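Local coordinates for protein SUMO-1 cysteine protease S273R (African swine fever virus pig/Kenya/KEN-50/1950, PDB 6LJ9) that probably cleaves the viral polyprotein precursors pp220 and pp62 into core-shell proteins as a cysteine protease, and also blunts host innate immunity, at residues 28-33 with 65-69; 90-94 with 110-116; 167-171 with 232-236. All coordinates share one frame; numbering follows the deposited sequence.

Contact 1 belongs to the helical N-terminal region, its centre about 36 Å from that of contact 3, whereas contacts 2 and 3 are neighbours in the catalytic part of the chain. Contacts 1 and 3 are buried, contact 2 only partly so. Leucine and isoleucine tips make most of contact 1, which has no hydrogen bond across it. Contact 2 is mixed: a phenylalanine pair, an amide, a carboxylate and a water where helix 90-103 meets a loop. Contact 3 carries the inferred catalytic cysteine and histidine between helix 232-244 and strand 169-175. Trp169 of contact 3 joins the two, with Ile93 CD1 packed 3.5 Å from its CD2.

Contact 1. Residues 28-33 with 65-69; sequences KIQKEL and GLDLS
Leu66, which follows Gly65 at positive phi, pushes its isobutyl group against helix 27-32, where Lys28, Ile29 and Glu32, and Leu33 just beyond the helix end, receive it. Its two methyls divide the work. Leu66 CD1 lies 3.6 Å from Glu32 CB, with Leu33 CD2 on hand at 4.1 Å, while Leu66 CD2 rests against the aliphatic shaft of Lys28, 3.7 Å from Lys28 CE. Lys28 can offer this carbon because its chain runs fully extended, with CG anti to the backbone N (chi1 172°), crossing the leucine at a slant. Glu32 CG, set by chi1 -55°, lies about equally far from both methyls of Leu66, and a bend at chi2 turns the carboxylate so that OE1 comes near Leu66 CD2. Behind them the CD1 methyl of Ile29 reaches Leu66 CB at 3.9 Å, the two side chains sliding past each other in opposite directions. The polar ends of Lys28 and Glu32 thus frame a leucine that is itself buried.

The setting is a helix packed against the link between two others, 55-64 and 68-75, inside the all-helical N-terminal region. Asp67 stands at the N-cap of the second of these, its OD1 accepting a weak hydrogen bond from Lys70 N. Leu68, the next residue, also faces helix 27-32 with its CD2 end. Leu68 CD2 meets Leu33 CD1 at 4.0 Å and, more loosely, Ile29 CG2 at 4.5 Å. Ala61 of helix 55-64 touches both Leu66 and Leu68, and Ile52 packs on Leu33 and Leu68.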
loop_
_atom_site.group_PDB
_atom_site.type_symbol
_atom_site.label_atom_id
_atom_site.label_comp_id
_atom_site.label_asym_id
_atom_site.label_seq_id
_atom_site.Cartn_x
_atom_site.Cartn_y
_atom_site.Cartn_z
ATOM N N LYS B 28 11.253 -21.873 -15.564
ATOM C CA LYS B 28 11.401 -22.514 -16.866
ATOM C C LYS B 28 12.631 -21.984 -17.593
ATOM O O LYS B 28 13.423 -22.758 -18.141
ATOM C CB LYS B 28 10.146 -22.298 -17.712
ATOM C CG LYS B 28 10.297 -22.763 -19.154
ATOM C CD LYS B 28 9.147 -22.281 -20.024
ATOM C CE LYS B 28 9.354 -22.685 -21.476
ATOM N NZ LYS B 28 8.281 -22.159 -22.364
ATOM N N ILE B 29 12.805 -20.661 -17.603
ATOM C CA ILE B 29 13.949 -20.052 -18.277
ATOM C C ILE B 29 15.250 -20.438 -17.585
ATOM O O ILE B 29 16.296 -20.574 -18.236
ATOM C CB ILE B 29 13.767 -18.522 -18.350
ATOM C CG1 ILE B 29 12.532 -18.179 -19.184
ATOM C CG2 ILE B 29 15.002 -17.849 -18.934
ATOM C CD1 ILE B 29 12.571 -18.737 -20.591
ATOM N N GLN B 30 15.211 -20.623 -16.263
ATOM C CA GLN B 30 16.368 -21.165 -15.556
ATOM C C GLN B 30 16.745 -22.539 -16.096
ATOM O O GLN B 30 17.928 -22.833 -16.301
ATOM C CB GLN B 30 16.083 -21.245 -14.057
ATOM C CG GLN B 30 16.265 -19.943 -13.295
ATOM C CD GLN B 30 16.280 -20.159 -11.793
ATOM O OE1 GLN B 30 17.223 -20.733 -11.247
ATOM N NE2 GLN B 30 15.229 -19.710 -11.118
ATOM N N LYS B 31 15.747 -23.395 -16.335
ATOM C CA LYS B 31 16.021 -24.747 -16.816
ATOM C C LYS B 31 16.559 -24.731 -18.241
ATOM O O LYS B 31 17.578 -25.364 -18.539
ATOM C CB LYS B 31 14.751 -25.595 -16.740
ATOM C CG LYS B 31 14.293 -25.936 -15.336
ATOM C CD LYS B 31 12.848 -26.408 -15.338
ATOM C CE LYS B 31 12.522 -27.198 -14.082
ATOM N NZ LYS B 31 12.881 -26.457 -12.842
ATOM N N GLU B 32 15.882 -24.013 -19.137
ATOM C CA GLU B 32 16.233 -24.040 -20.553
ATOM C C GLU B 32 17.575 -23.378 -20.846
ATOM O O GLU B 32 18.185 -23.681 -21.876
ATOM C CB GLU B 32 15.132 -23.364 -21.371
ATOM C CG GLU B 32 13.744 -23.946 -21.151
ATOM C CD GLU B 32 13.479 -25.169 -22.004
ATOM O OE1 GLU B 32 12.697 -25.060 -22.973
ATOM O OE2 GLU B 32 14.059 -26.237 -21.716
ATOM N N LEU B 33 18.048 -22.486 -19.973
ATOM C CA LEU B 33 19.291 -21.755 -20.204
ATOM C C LEU B 33 20.347 -22.054 -19.145
ATOM O O LEU B 33 21.254 -21.242 -18.939
ATOM C CB LEU B 33 19.022 -20.250 -20.266
ATOM C CG LEU B 33 17.996 -19.792 -21.302
ATOM C CD1 LEU B 33 17.814 -18.283 -21.255
ATOM C CD2 LEU B 33 18.411 -20.242 -22.692
ATOM N N GLY B 65 11.880 -21.322 -28.601
ATOM C CA GLY B 65 10.632 -20.599 -28.443
ATOM C C GLY B 65 10.471 -19.907 -27.109
ATOM O O GLY B 65 9.358 -19.856 -26.569
ATOM N N LEU B 66 11.554 -19.369 -26.559
ATOM C CA LEU B 66 11.526 -18.668 -25.283
ATOM C C LEU B 66 11.457 -17.168 -25.534
ATOM O O LEU B 66 12.266 -16.622 -26.293
ATOM C CB LEU B 66 12.763 -19.007 -24.450
ATOM C CG LEU B 66 13.120 -20.488 -24.316
ATOM C CD1 LEU B 66 14.410 -20.641 -23.533
ATOM C CD2 LEU B 66 11.990 -21.267 -23.661
ATOM N N ASP B 67 10.493 -16.508 -24.896
ATOM C CA ASP B 67 10.317 -15.063 -25.032
ATOM C C ASP B 67 11.224 -14.381 -24.016
ATOM O O ASP B 67 10.843 -14.139 -22.871
ATOM C CB ASP B 67 8.854 -14.675 -24.841
ATOM C CG ASP B 67 8.572 -13.239 -25.239
ATOM O OD1 ASP B 67 9.516 -12.537 -25.655
ATOM O OD2 ASP B 67 7.403 -12.814 -25.138
ATOM N N LEU B 68 12.450 -14.068 -24.446
ATOM C CA LEU B 68 13.386 -13.375 -23.566
ATOM C C LEU B 68 13.010 -11.911 -23.382
ATOM O O LEU B 68 13.307 -11.326 -22.334
ATOM C CB LEU B 68 14.809 -13.482 -24.112
ATOM C CG LEU B 68 15.448 -14.870 -24.137
ATOM C CD1 LEU B 68 16.922 -14.772 -24.503
ATOM C CD2 LEU B 68 15.268 -15.568 -22.799
ATOM N N SER B 69 12.366 -11.304 -24.382
ATOM C CA SER B 69 11.981 -9.900 -24.267
ATOM C C SER B 69 10.953 -9.699 -23.162
ATOM O O SER B 69 10.978 -8.682 -22.459
ATOM C CB SER B 69 11.439 -9.390 -25.602
ATOM O OG SER B 69 12.420 -9.469 -26.621
#

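Contact 2. Residues 90-94 with 110-116; sequences NFNID and CPFSMMD
Phe112 lays its ring across the first turn of helix 90-103, touching Asn90, Phe91 and Asp94 together. It opens a type I beta turn, Phe112 to Met115, in the loop that leaves strand 107-109, so the contact fastens that loop to the start of the helix on the catalytic part of this Ulp1-family protease. The loop is also anchored at its beginning by the Cys110-Cys155 disulfide, which ties it to strand 152-158.

The two rings of the aromatic pair are near parallel but slid apart. Phe91 and Phe112 have ring centroids 5.2 Å apart and planes at 27°, with little overlap; the nearest carbons are Phe91 CE1 and Phe112 CZ.

Polar groups flank the same ring. The amide of Asn90 approaches obliquely, with ND2 3.4 Å from Phe112 CZ. A chi1 of 37°, which wedges CG between the backbone N and the carbonyl carbon, places this amide against the ring. Asp94 comes at the ring's edge, its CG 3.7 Å from Phe112 CD2, and the carboxylate stands almost perpendicular to the ring, at 82°.

Met115, bent at its last torsion, makes van der Waals contacts with the polar residues Asn90 and Asp94. Its sulfur sits beside Asn90, Met115 SD to Asn90 CB 4.0 Å, and its methyl carbon CE closes on Asp94 CB at 3.5 Å. The residue after the turn, Asp116, brings OD2 close to Asn90 CB.

A water bridges the segments, donating to Asp94 OD1 at 2.9 Å and to Cys110 O at 3.1 Å, though other acceptors compete for its protons.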
loop_
_atom_site.group_PDB
_atom_site.type_symbol
_atom_site.label_atom_id
_atom_site.label_comp_id
_atom_site.label_asym_id
_atom_site.label_seq_id
_atom_site.Cartn_x
_atom_site.Cartn_y
_atom_site.Cartn_z
ATOM N N ASN B 90 13.842 10.116 -21.154
ATOM C CA ASN B 90 12.430 9.951 -20.826
ATOM C C ASN B 90 12.030 8.482 -20.797
ATOM O O ASN B 90 11.086 8.110 -20.092
ATOM C CB ASN B 90 11.563 10.719 -21.824
ATOM C CG ASN B 90 12.123 10.681 -23.234
ATOM O OD1 ASN B 90 13.077 9.955 -23.517
ATOM N ND2 ASN B 90 11.529 11.465 -24.127
ATOM N N PHE B 91 12.734 7.635 -21.551
ATOM C CA PHE B 91 12.421 6.210 -21.539
ATOM C C PHE B 91 12.892 5.552 -20.249
ATOM O O PHE B 91 12.202 4.683 -19.703
ATOM C CB PHE B 91 13.047 5.523 -22.753
ATOM C CG PHE B 91 12.609 6.097 -24.068
ATOM C CD1 PHE B 91 11.334 5.856 -24.554
ATOM C CD2 PHE B 91 13.474 6.871 -24.823
ATOM C CE1 PHE B 91 10.928 6.381 -25.766
ATOM C CE2 PHE B 91 13.074 7.399 -26.037
ATOM C CZ PHE B 91 11.800 7.154 -26.509
ATOM N N ASN B 92 14.065 5.949 -19.749
ATOM C CA ASN B 92 14.558 5.391 -18.493
ATOM C C ASN B 92 13.625 5.731 -17.339
ATOM O O ASN B 92 13.414 4.912 -16.436
ATOM C CB ASN B 92 15.968 5.907 -18.201
ATOM C CG ASN B 92 16.911 5.725 -19.373
ATOM O OD1 ASN B 92 17.475 6.693 -19.884
ATOM N ND2 ASN B 92 17.089 4.483 -19.804
ATOM N N ILE B 93 13.052 6.933 -17.356
ATOM C CA ILE B 93 12.191 7.371 -16.264
ATOM C C ILE B 93 10.795 6.776 -16.398
ATOM O O ILE B 93 10.192 6.355 -15.405
ATOM C CB ILE B 93 12.156 8.908 -16.215
ATOM C CG1 ILE B 93 13.559 9.457 -15.951
ATOM C CG2 ILE B 93 11.173 9.388 -15.160
ATOM C CD1 ILE B 93 13.667 10.957 -16.084
ATOM N N ASP B 94 10.261 6.728 -17.621
ATOM C CA ASP B 94 8.919 6.191 -17.824
ATOM C C ASP B 94 8.860 4.715 -17.455
ATOM O O ASP B 94 7.944 4.272 -16.752
ATOM C CB ASP B 94 8.487 6.397 -19.276
ATOM C CG ASP B 94 7.009 6.134 -19.487
ATOM O OD1 ASP B 94 6.186 6.789 -18.814
ATOM O OD2 ASP B 94 6.670 5.279 -20.332
ATOM N N CYS B 110 2.643 9.121 -14.075
ATOM C CA CYS B 110 2.157 9.976 -15.147
ATOM C C CYS B 110 2.530 9.376 -16.502
ATOM O O CYS B 110 3.584 8.743 -16.629
ATOM C CB CYS B 110 2.743 11.383 -15.010
ATOM S SG CYS B 110 4.538 11.455 -15.113
ATOM N N PRO B 111 1.684 9.535 -17.533
ATOM C CA PRO B 111 1.999 8.933 -18.839
ATOM C C PRO B 111 3.213 9.557 -19.512
ATOM O O PRO B 111 3.817 10.501 -18.992
ATOM C CB PRO B 111 0.722 9.173 -19.657
ATOM C CG PRO B 111 -0.350 9.368 -18.654
ATOM C CD PRO B 111 0.309 10.056 -17.486
ATOM N N PHE B 112 3.569 9.033 -20.687
ATOM C CA PHE B 112 4.779 9.484 -21.365
ATOM C C PHE B 112 4.586 10.851 -22.013
ATOM O O PHE B 112 5.531 11.646 -22.069
ATOM C CB PHE B 112 5.205 8.451 -22.412
ATOM C CG PHE B 112 6.558 8.713 -23.024
ATOM C CD1 PHE B 112 6.685 9.517 -24.146
ATOM C CD2 PHE B 112 7.699 8.135 -22.489
ATOM C CE1 PHE B 112 7.926 9.754 -24.712
ATOM C CE2 PHE B 112 8.942 8.369 -23.051
ATOM C CZ PHE B 112 9.055 9.178 -24.164
ATOM N N SER B 113 3.379 11.145 -22.501
ATOM C CA SER B 113 3.155 12.402 -23.209
ATOM C C SER B 113 3.122 13.581 -22.244
ATOM O O SER B 113 3.727 14.628 -22.507
ATOM C CB SER B 113 1.857 12.326 -24.011
ATOM O OG SER B 113 1.676 13.489 -24.799
ATOM N N MET B 114 2.419 13.433 -21.122
ATOM C CA MET B 114 2.325 14.503 -20.137
ATOM C C MET B 114 3.497 14.463 -19.166
ATOM O O MET B 114 3.355 14.849 -18.000
ATOM C CB MET B 114 1.012 14.417 -19.358
ATOM C CG MET B 114 -0.232 14.721 -20.166
ATOM S SD MET B 114 -1.649 14.994 -19.087
ATOM C CE MET B 114 -1.480 13.609 -17.964
ATOM N N MET B 115 4.657 14.005 -19.631
ATOM C CA MET B 115 5.803 13.836 -18.744
ATOM C C MET B 115 6.653 15.103 -18.663
ATOM O O MET B 115 6.807 15.683 -17.585
ATOM C CB MET B 115 6.653 12.647 -19.203
ATOM C CG MET B 115 7.704 12.235 -18.189
ATOM S SD MET B 115 8.942 11.131 -18.881
ATOM C CE MET B 115 7.886 9.820 -19.471
ATOM N N ASP B 116 7.204 15.545 -19.799
ATOM C CA ASP B 116 8.175 16.642 -19.835
ATOM C C ASP B 116 7.684 17.726 -20.797
ATOM O O ASP B 116 8.306 17.976 -21.832
ATOM C CB ASP B 116 9.558 16.136 -20.254
ATOM C CG ASP B 116 9.901 14.793 -19.648
ATOM O OD1 ASP B 116 9.669 14.610 -18.439
ATOM O OD2 ASP B 116 10.405 13.918 -20.383
HETATM O O HOH W 1 5.254 6.124 -16.151
#

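Contact 3. Residues 167-171 with 232-236; sequences KHWVA and CGPYS
His168 holds one face of its imidazole over Cys232: CB of the cysteine stands 4.2 Å from the ring centroid, a CH-pi contact. Both are inferred active-site residues, Cys232 as nucleophile, and with Asn187, whose OD1 hydrogen-bonds His168 NE2, they probably form the Cys-His-Asn catalytic triad. The ring's other nitrogen, His168 ND1, lies 4.2 Å from Cys232 SG. Cys232 is the first residue of helix 232-244; over the short segments in contact, strand 169-171 and helix 232-236 run nearly parallel, their axes 6.8 Å apart and 9° from alignment.

At Trp169 the backbone takes over. Its N-H points almost straight at Cys232 SG, with N 3.5 Å from the sulfur and an angle of 170°; chi1 of 55°, placing the sulfur between backbone N and carbonyl carbon, brings it there. The indole passes obliquely by the sulfur and rests its CD1 3.7 Å from Gly233 CA, while its NE1 hydrogen-bonds Leu88 O. Trp169 O lies 2.9 Å from Ser236 OG, a hydroxyl also close to Cys232 O.

Ala171 finishes the packing, its CB 3.4 Å from Ser236 O. The chemistry therefore couples strand and helix at the reactive end: a main-chain N-H probably helps position the Cys232 sulfur, and Asn187 probably steadies the orientation of the imidazole beside it.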
loop_
_atom_site.group_PDB
_atom_site.type_symbol
_atom_site.label_atom_id
_atom_site.label_comp_id
_atom_site.label_asym_id
_atom_site.label_seq_id
_atom_site.Cartn_x
_atom_site.Cartn_y
_atom_site.Cartn_z
ATOM N N LYS B 167 19.083 19.802 -20.409
ATOM C CA LYS B 167 18.229 18.847 -19.715
ATOM C C LYS B 167 18.452 18.916 -18.210
ATOM O O LYS B 167 19.580 18.766 -17.731
ATOM C CB LYS B 167 18.506 17.436 -20.230
ATOM C CG LYS B 167 17.889 16.333 -19.387
ATOM C CD LYS B 167 18.322 14.961 -19.877
ATOM C CE LYS B 167 17.854 14.709 -21.300
ATOM N NZ LYS B 167 18.250 13.356 -21.782
ATOM N N HIS B 168 17.372 19.142 -17.465
ATOM C CA HIS B 168 17.414 19.154 -16.006
ATOM C C HIS B 168 16.115 18.548 -15.496
ATOM O O HIS B 168 15.044 19.139 -15.664
ATOM C CB HIS B 168 17.609 20.568 -15.459
ATOM C CG HIS B 168 17.816 20.618 -13.977
ATOM N ND1 HIS B 168 19.042 20.391 -13.390
ATOM C CD2 HIS B 168 16.951 20.859 -12.964
ATOM C CE1 HIS B 168 18.925 20.495 -12.078
ATOM N NE2 HIS B 168 17.667 20.778 -11.793
ATOM N N TRP B 169 16.208 17.374 -14.879
ATOM C CA TRP B 169 15.028 16.685 -14.382
ATOM C C TRP B 169 14.650 17.190 -12.997
ATOM O O TRP B 169 15.507 17.370 -12.127
ATOM C CB TRP B 169 15.268 15.176 -14.330
ATOM C CG TRP B 169 15.585 14.560 -15.657
ATOM C CD1 TRP B 169 16.810 14.162 -16.106
ATOM C CD2 TRP B 169 14.658 14.268 -16.710
ATOM N NE1 TRP B 169 16.703 13.640 -17.372
ATOM C CE2 TRP B 169 15.392 13.694 -17.766
ATOM C CE3 TRP B 169 13.279 14.437 -16.861
ATOM C CZ2 TRP B 169 14.793 13.287 -18.958
ATOM C CZ3 TRP B 169 12.687 14.032 -18.043
ATOM C CH2 TRP B 169 13.442 13.465 -19.076
ATOM N N VAL B 170 13.353 17.424 -12.799
ATOM C CA VAL B 170 12.795 17.734 -11.490
ATOM C C VAL B 170 11.595 16.825 -11.265
ATOM O O VAL B 170 10.993 16.306 -12.208
ATOM C CB VAL B 170 12.388 19.218 -11.349
ATOM C CG1 VAL B 170 13.597 20.125 -11.537
ATOM C CG2 VAL B 170 11.298 19.563 -12.344
ATOM N N ALA B 171 11.252 16.631 -9.996
ATOM C CA ALA B 171 10.195 15.712 -9.607
ATOM C C ALA B 171 8.972 16.472 -9.109
ATOM O O ALA B 171 9.083 17.560 -8.536
ATOM C CB ALA B 171 10.679 14.747 -8.520
ATOM N N CYS B 232 20.726 14.822 -11.798
ATOM C CA CYS B 232 19.385 15.369 -11.612
ATOM C C CYS B 232 18.311 14.325 -11.891
ATOM O O CYS B 232 17.238 14.359 -11.276
ATOM C CB CYS B 232 19.184 16.591 -12.508
ATOM S SG CYS B 232 19.504 16.297 -14.261
ATOM N N GLY B 233 18.578 13.399 -12.806
ATOM C CA GLY B 233 17.681 12.301 -13.072
ATOM C C GLY B 233 17.514 11.393 -11.868
ATOM O O GLY B 233 16.401 11.179 -11.376
ATOM N N PRO B 234 18.623 10.827 -11.377
ATOM C CA PRO B 234 18.540 10.029 -10.141
ATOM C C PRO B 234 17.982 10.799 -8.956
ATOM O O PRO B 234 17.290 10.210 -8.116
ATOM C CB PRO B 234 19.995 9.605 -9.908
ATOM C CG PRO B 234 20.588 9.573 -11.270
ATOM C CD PRO B 234 19.940 10.698 -12.026
ATOM N N TYR B 235 18.274 12.098 -8.857
ATOM C CA TYR B 235 17.713 12.901 -7.772
ATOM C C TYR B 235 16.192 12.927 -7.839
ATOM O O TYR B 235 15.510 12.752 -6.822
ATOM C CB TYR B 235 18.270 14.325 -7.825
ATOM C CG TYR B 235 19.461 14.577 -6.927
ATOM C CD1 TYR B 235 19.308 14.687 -5.551
ATOM C CD2 TYR B 235 20.734 14.733 -7.457
ATOM C CE1 TYR B 235 20.393 14.928 -4.730
ATOM C CE2 TYR B 235 21.823 14.974 -6.646
ATOM C CZ TYR B 235 21.648 15.071 -5.283
ATOM O OH TYR B 235 22.732 15.311 -4.472
ATOM N N SER B 236 15.640 13.147 -9.035
ATOM C CA SER B 236 14.192 13.258 -9.176
ATOM C C SER B 236 13.504 11.926 -8.903
ATOM O O SER B 236 12.440 11.886 -8.275
ATOM C CB SER B 236 13.837 13.764 -10.573
ATOM O OG SER B 236 14.497 14.985 -10.855
#